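Local coordinates for protein glutamate receptor IIB (Drosophila melanogaster, PDB 4WXJ) that binds glutamate through the clamshell-shaped ligand-binding domain present here and, as a muscle ionotropic glutamate receptor subunit, probably gates a cation channel in the postsynaptic membrane, at residues V13-V17 with V63-Y68; I92-T98 with K224-V230. The contacts are given in a common frame with arbitrary orientation. Residues are numbered along the deposited sequence.

In the fold
Both contacts lie in the glutamate-binding domain, their centres 12 Å apart, and they follow one another in series: contact 1 closes at Tyr68 before contact 2 opens at Ile92. They share the parallel sheet with strand order 57-62, 10-15, 92-93. Contact 1 joins residues 13-17, on the middle strand and the loop after it, to the loop that follows strand 57-62, while contact 2 pairs the edge strand 92-93 with the C-terminal part of strand 214-230. A probable hydrogen bond, Ala14 N to Ile92 O at 2.7 Å, connects them across the sheet; nearer the ligand Tyr68 OH lies 2.6 Å from Asp96 OD2, another probable hydrogen bond. Both reach the bound glutamate, so loops following the two outer strands build adjoining walls of one pocket.

Contact 1 (V13-V17 with V63-Y68); sequences VATRV and VRDNKY. With GLU (glutamic acid), chain C.
Arg16 lays its side chain over one face of the Tyr68 ring: CD sits 3.6 Å from the ring centroid, almost on the normal (CH-pi), and the guanidinium stacks flat on it, centres 4.1 Å apart, planes at 14°, an off-centre cation-pi contact. Chi1 p, chi2 t, chi3 m bring the arginine there. Tyr68 (chi1 m, chi2 86°) offers its opposite face to the ligand, CZ 3.6 Å from CB of the bound glutamate. In this clamshell domain the aromatic thus forms a pocket wall, backed by arginine. A water bridges Arg16 NH1 (3.0 Å) and Tyr68 OH (2.8 Å), and that hydroxyl also bonds Asp96. The two backbones are tied by Thr15 O accepting from Val63 N at 2.8 Å; Arg16 and Asn66 have CA atoms 5.0 Å apart. Asn66 adopts the left-handed conformation (55/32) that asparagine tolerates well, turning its carbonyl O to Arg16 NE (3.0 Å) and NH2 (3.1 Å), while its OD1 takes Val17 N at 2.6 Å. Asp65 OD1 (chi1 p) accepts from Lys67 N, 3.1 Å, in an Asx turn.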
loop_
_atom_site.group_PDB
_atom_site.type_symbol
_atom_site.label_atom_id
_atom_site.label_comp_id
_atom_site.label_asym_id
_atom_site.label_seq_id
_atom_site.Cartn_x
_atom_site.Cartn_y
_atom_site.Cartn_z
ATOM N N VAL A 13 -13.286 9.794 6.612
ATOM C CA VAL A 13 -12.368 9.026 5.775
ATOM C C VAL A 13 -11.030 8.825 6.476
ATOM O O VAL A 13 -10.237 9.757 6.602
ATOM C CB VAL A 13 -12.127 9.721 4.417
ATOM C CG1 VAL A 13 -11.159 8.908 3.558
ATOM C CG2 VAL A 13 -13.445 9.925 3.685
ATOM N N ALA A 14 -10.783 7.598 6.922
ATOM C CA ALA A 14 -9.514 7.257 7.548
ATOM C C ALA A 14 -8.468 6.972 6.476
ATOM O O ALA A 14 -8.727 6.240 5.522
ATOM C CB ALA A 14 -9.675 6.058 8.469
ATOM N N THR A 15 -7.288 7.557 6.633
ATOM C CA THR A 15 -6.197 7.335 5.696
ATOM C C THR A 15 -4.865 7.403 6.429
ATOM O O THR A 15 -4.826 7.470 7.659
ATOM C CB THR A 15 -6.217 8.366 4.547
ATOM O OG1 THR A 15 -5.176 8.068 3.608
ATOM C CG2 THR A 15 -6.036 9.781 5.079
ATOM N N ARG A 16 -3.777 7.372 5.667
ATOM C CA ARG A 16 -2.439 7.498 6.227
ATOM C C ARG A 16 -1.592 8.363 5.308
ATOM O O ARG A 16 -1.845 8.435 4.105
ATOM C CB ARG A 16 -1.791 6.123 6.419
ATOM C CG ARG A 16 -1.491 5.386 5.119
ATOM C CD ARG A 16 -0.873 4.018 5.381
ATOM N NE ARG A 16 0.372 4.108 6.143
ATOM C CZ ARG A 16 1.566 4.369 5.614
ATOM N NH1 ARG A 16 1.697 4.574 4.310
ATOM N NH2 ARG A 16 2.634 4.428 6.397
ATOM N N VAL A 17 -0.592 9.023 5.878
ATOM C CA VAL A 17 0.286 9.889 5.103
ATOM C C VAL A 17 1.312 9.058 4.347
ATOM O O VAL A 17 2.101 8.327 4.942
ATOM C CB VAL A 17 0.999 10.912 6.004
ATOM C CG1 VAL A 17 2.004 11.733 5.202
ATOM C CG2 VAL A 17 -0.024 11.824 6.670
ATOM N N VAL A 63 -4.992 8.567 10.251
ATOM C CA VAL A 63 -4.888 7.833 11.509
ATOM C C VAL A 63 -3.645 8.229 12.302
ATOM O O VAL A 63 -2.601 8.546 11.729
ATOM C CB VAL A 63 -4.871 6.305 11.268
ATOM C CG1 VAL A 63 -6.157 5.868 10.594
ATOM C CG2 VAL A 63 -3.662 5.895 10.434
ATOM N N ARG A 64 -3.773 8.198 13.626
ATOM C CA ARG A 64 -2.732 8.682 14.528
ATOM C C ARG A 64 -1.412 7.930 14.371
ATOM O O ARG A 64 -0.353 8.550 14.265
ATOM C CB ARG A 64 -3.218 8.583 15.977
ATOM C CG ARG A 64 -2.321 9.278 16.989
ATOM C CD ARG A 64 -2.997 9.370 18.350
ATOM N NE ARG A 64 -2.202 10.119 19.319
ATOM C CZ ARG A 64 -2.629 10.467 20.529
ATOM N NH1 ARG A 64 -3.850 10.139 20.929
ATOM N NH2 ARG A 64 -1.835 11.148 21.343
ATOM N N ASP A 65 -1.472 6.600 14.357
ATOM C CA ASP A 65 -0.262 5.785 14.253
ATOM C C ASP A 65 0.276 5.716 12.820
ATOM O O ASP A 65 1.368 5.197 12.586
ATOM C CB ASP A 65 -0.521 4.367 14.780
ATOM C CG ASP A 65 -1.699 3.682 14.096
ATOM O OD1 ASP A 65 -2.148 4.160 13.032
ATOM O OD2 ASP A 65 -2.174 2.654 14.625
ATOM N N ASN A 66 -0.497 6.242 11.872
ATOM C CA ASN A 66 -0.134 6.242 10.452
ATOM C C ASN A 66 0.170 4.850 9.898
ATOM O O ASN A 66 0.995 4.703 8.995
ATOM C CB ASN A 66 1.071 7.158 10.215
ATOM C CG ASN A 66 1.160 7.648 8.776
ATOM O OD1 ASN A 66 0.255 8.321 8.284
ATOM N ND2 ASN A 66 2.258 7.321 8.101
ATOM N N LYS A 67 -0.505 3.834 10.431
ATOM C CA LYS A 67 -0.312 2.459 9.973
ATOM C C LYS A 67 -1.414 2.024 9.012
ATOM O O LYS A 67 -2.527 2.554 9.041
ATOM C CB LYS A 67 -0.259 1.504 11.168
ATOM C CG LYS A 67 0.958 1.694 12.056
ATOM C CD LYS A 67 1.029 0.615 13.123
ATOM C CE LYS A 67 2.267 0.763 13.990
ATOM N NZ LYS A 67 2.423 -0.382 14.931
ATOM N N TYR A 68 -1.095 1.058 8.154
ATOM C CA TYR A 68 -2.084 0.476 7.255
ATOM C C TYR A 68 -3.136 -0.280 8.057
ATOM O O TYR A 68 -4.326 0.032 7.995
ATOM C CB TYR A 68 -1.424 -0.476 6.253
ATOM C CG TYR A 68 -0.551 0.185 5.209
ATOM C CD1 TYR A 68 0.785 0.460 5.464
ATOM C CD2 TYR A 68 -1.058 0.508 3.958
ATOM C CE1 TYR A 68 1.590 1.051 4.506
ATOM C CE2 TYR A 68 -0.262 1.100 2.992
ATOM C CZ TYR A 68 1.061 1.369 3.274
ATOM O OH TYR A 68 1.856 1.956 2.318
HETATM N N GLU C . -0.445 -1.935 0.419
HETATM C CA GLU C . 0.188 -2.724 1.511
HETATM C C GLU C . -0.813 -2.982 2.630
HETATM O O GLU C . -2.001 -2.690 2.480
HETATM C CB GLU C . 1.415 -1.991 2.050
HETATM C CG GLU C . 2.615 -2.001 1.114
HETATM C CD GLU C . 3.423 -3.291 1.173
HETATM O OE1 GLU C . 4.315 -3.465 0.317
HETATM O OE2 GLU C . 3.176 -4.129 2.069
HETATM O OXT GLU C . -0.470 -3.488 3.700
HETATM O O HOH W 1 4.113 3.421 3.030
#

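Contact 2 (I92-T98 with K224-V230); sequences IGICDLT and KHYGIAV. With GLU (glutamic acid), chain C.
Extended backbone from Ile92 to Ile94 runs antiparallel to the end of strand 214-230. Gly93 and Ala229 form a hydrogen-bonded pair, CA atoms 4.7 Å apart: Gly93 N to Ala229 O is 2.7 Å and Ala229 N to Gly93 O is 2.8 Å. Neither residue has bulk to hinder this close approach. Branched side chains fill the apolar interior beside it. Ile92 (m, t) sets CG2 3.6 Å from CG2 of Ile228 (m, t), and Ile94 (t, t) brings CD1 to 3.9 Å from Ile228 CG1; helix 42-54 covers Ile94 and Ile228. Leu97, chi1 t and chi2 p, swings CD2 to 3.4 Å from Ala229 CB.

Asp96 centres an inverse gamma turn (phi/psi -74/67) in the loop across which the register shifts by two residues, before Thr98 bridges Tyr226, CA to CA 4.6 Å, with Gly227 N donating to Leu97 O at 3.2 Å. In this ionotropic receptor clamshell, the turn and the residue after it present backbone polar atoms to the ligand's alpha-amino and alpha-carboxylate groups: Asp96 O accepts from glutamate N at 2.6 Å, and Thr98 N donates to glutamate O at 2.9 Å. Thr98 in the m rotamer adds OG1, 2.7 Å from glutamate N and also bonded to Glu200. Asp96, chi1 p, sends its carboxylate to Tyr68 and Asn203, leaving CB over the Tyr226 ring, 3.8 Å from the centroid (CH-pi). Tyr226 (m, chi2 -22°) holds CE1 3.3 Å from Thr98 OG1, at the ring edge, and its hydroxyl reaches Glu200 and Thr202.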
loop_
_atom_site.group_PDB
_atom_site.type_symbol
_atom_site.label_atom_id
_atom_site.label_comp_id
_atom_site.label_asym_id
_atom_site.label_seq_id
_atom_site.Cartn_x
_atom_site.Cartn_y
_atom_site.Cartn_z
ATOM N N ILE A 92 -15.082 5.092 6.070
ATOM C CA ILE A 92 -14.340 4.787 4.853
ATOM C C ILE A 92 -12.838 4.813 5.132
ATOM O O ILE A 92 -12.334 5.740 5.762
ATOM C CB ILE A 92 -14.688 5.789 3.724
ATOM C CG1 ILE A 92 -16.132 5.568 3.257
ATOM C CG2 ILE A 92 -13.726 5.639 2.548
ATOM C CD1 ILE A 92 -16.642 6.606 2.275
ATOM N N GLY A 93 -12.138 3.781 4.664
ATOM C CA GLY A 93 -10.693 3.694 4.790
ATOM C C GLY A 93 -10.051 3.551 3.423
ATOM O O GLY A 93 -10.461 2.700 2.633
ATOM N N ILE A 94 -9.052 4.382 3.132
ATOM C CA ILE A 94 -8.447 4.388 1.802
ATOM C C ILE A 94 -6.981 4.822 1.784
ATOM O O ILE A 94 -6.561 5.698 2.542
ATOM C CB ILE A 94 -9.236 5.308 0.841
ATOM C CG1 ILE A 94 -8.644 5.239 -0.573
ATOM C CG2 ILE A 94 -9.248 6.745 1.362
ATOM C CD1 ILE A 94 -9.489 5.916 -1.635
ATOM N N CYS A 95 -6.232 4.173 0.896
ATOM C CA CYS A 95 -4.855 4.506 0.533
ATOM C C CYS A 95 -4.421 3.382 -0.399
ATOM O O CYS A 95 -5.265 2.775 -1.058
ATOM C CB CYS A 95 -3.926 4.610 1.746
ATOM S SG CYS A 95 -3.775 3.090 2.708
ATOM N N ASP A 96 -3.125 3.089 -0.459
ATOM C CA ASP A 96 -2.684 1.836 -1.070
ATOM C C ASP A 96 -3.010 0.701 -0.108
ATOM O O ASP A 96 -2.120 0.071 0.459
ATOM C CB ASP A 96 -1.188 1.854 -1.399
ATOM C CG ASP A 96 -0.334 2.329 -0.242
ATOM O OD1 ASP A 96 -0.793 3.204 0.526
ATOM O OD2 ASP A 96 0.801 1.822 -0.104
ATOM N N LEU A 97 -4.305 0.460 0.074
ATOM C CA LEU A 97 -4.786 -0.502 1.054
ATOM C C LEU A 97 -5.075 -1.828 0.366
ATOM O O LEU A 97 -6.085 -1.983 -0.319
ATOM C CB LEU A 97 -6.037 0.035 1.757
ATOM C CG LEU A 97 -6.525 -0.715 2.999
ATOM C CD1 LEU A 97 -5.489 -0.680 4.117
ATOM C CD2 LEU A 97 -7.842 -0.118 3.476
ATOM N N THR A 98 -4.168 -2.778 0.547
ATOM C CA THR A 98 -4.252 -4.062 -0.131
ATOM C C THR A 98 -5.248 -4.988 0.550
ATOM O O THR A 98 -5.284 -5.087 1.778
ATOM C CB THR A 98 -2.884 -4.747 -0.179
ATOM O OG1 THR A 98 -1.931 -3.861 -0.777
ATOM C CG2 THR A 98 -2.950 -6.045 -0.982
ATOM N N LYS A 224 -2.388 -8.720 -6.627
ATOM C CA LYS A 224 -2.917 -7.980 -5.487
ATOM C C LYS A 224 -3.829 -6.846 -5.947
ATOM O O LYS A 224 -3.763 -6.412 -7.097
ATOM C CB LYS A 224 -1.769 -7.438 -4.630
ATOM C CG LYS A 224 -0.764 -8.501 -4.191
ATOM C CD LYS A 224 -1.415 -9.633 -3.392
ATOM C CE LYS A 224 -0.458 -10.802 -3.192
ATOM N NZ LYS A 224 -1.170 -12.035 -2.748
ATOM N N HIS A 225 -4.681 -6.378 -5.036
ATOM C CA HIS A 225 -5.674 -5.357 -5.350
ATOM C C HIS A 225 -5.781 -4.318 -4.241
ATOM O O HIS A 225 -5.721 -4.660 -3.059
ATOM C CB HIS A 225 -7.055 -5.987 -5.567
ATOM C CG HIS A 225 -7.043 -7.228 -6.408
ATOM N ND1 HIS A 225 -7.066 -7.192 -7.779
ATOM C CD2 HIS A 225 -7.030 -8.537 -6.056
ATOM C CE1 HIS A 225 -7.055 -8.433 -8.250
ATOM N NE2 HIS A 225 -7.036 -9.261 -7.228
ATOM N N TYR A 226 -5.951 -3.056 -4.630
ATOM C CA TYR A 226 -6.311 -1.999 -3.688
ATOM C C TYR A 226 -7.821 -1.828 -3.669
ATOM O O TYR A 226 -8.456 -1.752 -4.721
ATOM C CB TYR A 226 -5.663 -0.664 -4.057
ATOM C CG TYR A 226 -4.155 -0.620 -3.967
ATOM C CD1 TYR A 226 -3.448 -1.509 -3.168
ATOM C CD2 TYR A 226 -3.438 0.328 -4.682
ATOM C CE1 TYR A 226 -2.068 -1.455 -3.092
ATOM C CE2 TYR A 226 -2.064 0.389 -4.611
ATOM C CZ TYR A 226 -1.384 -0.504 -3.817
ATOM O OH TYR A 226 -0.012 -0.436 -3.749
ATOM N N GLY A 227 -8.386 -1.750 -2.468
ATOM C CA GLY A 227 -9.811 -1.544 -2.301
ATOM C C GLY A 227 -10.095 -0.540 -1.202
ATOM O O GLY A 227 -9.280 -0.347 -0.298
ATOM N N ILE A 228 -11.247 0.112 -1.288
ATOM C CA ILE A 228 -11.701 0.986 -0.218
ATOM C C ILE A 228 -12.296 0.130 0.890
ATOM O O ILE A 228 -13.189 -0.682 0.646
ATOM C CB ILE A 228 -12.740 2.011 -0.713
ATOM C CG1 ILE A 228 -12.082 2.987 -1.693
ATOM C CG2 ILE A 228 -13.352 2.763 0.474
ATOM C CD1 ILE A 228 -13.024 4.032 -2.274
ATOM N N ALA A 229 -11.795 0.315 2.105
ATOM C CA ALA A 229 -12.269 -0.449 3.251
ATOM C C ALA A 229 -13.467 0.241 3.898
ATOM O O ALA A 229 -13.470 1.460 4.076
ATOM C CB ALA A 229 -11.151 -0.631 4.264
ATOM N N VAL A 230 -14.483 -0.549 4.233
ATOM C CA VAL A 230 -15.650 -0.056 4.954
ATOM C C VAL A 230 -16.049 -1.069 6.024
ATOM O O VAL A 230 -15.673 -2.238 5.938
ATOM C CB VAL A 230 -16.844 0.200 4.009
ATOM C CG1 VAL A 230 -16.480 1.237 2.955
ATOM C CG2 VAL A 230 -17.302 -1.100 3.348
HETATM N N GLU C . -0.445 -1.935 0.419
HETATM C CA GLU C . 0.188 -2.724 1.511
HETATM C C GLU C . -0.813 -2.982 2.630
HETATM O O GLU C . -2.001 -2.690 2.480
HETATM C CB GLU C . 1.415 -1.991 2.050
HETATM C CG GLU C . 2.615 -2.001 1.114
HETATM C CD GLU C . 3.423 -3.291 1.173
HETATM O OE1 GLU C . 4.315 -3.465 0.317
HETATM O OE2 GLU C . 3.176 -4.129 2.069
HETATM O OXT GLU C . -0.470 -3.488 3.700
#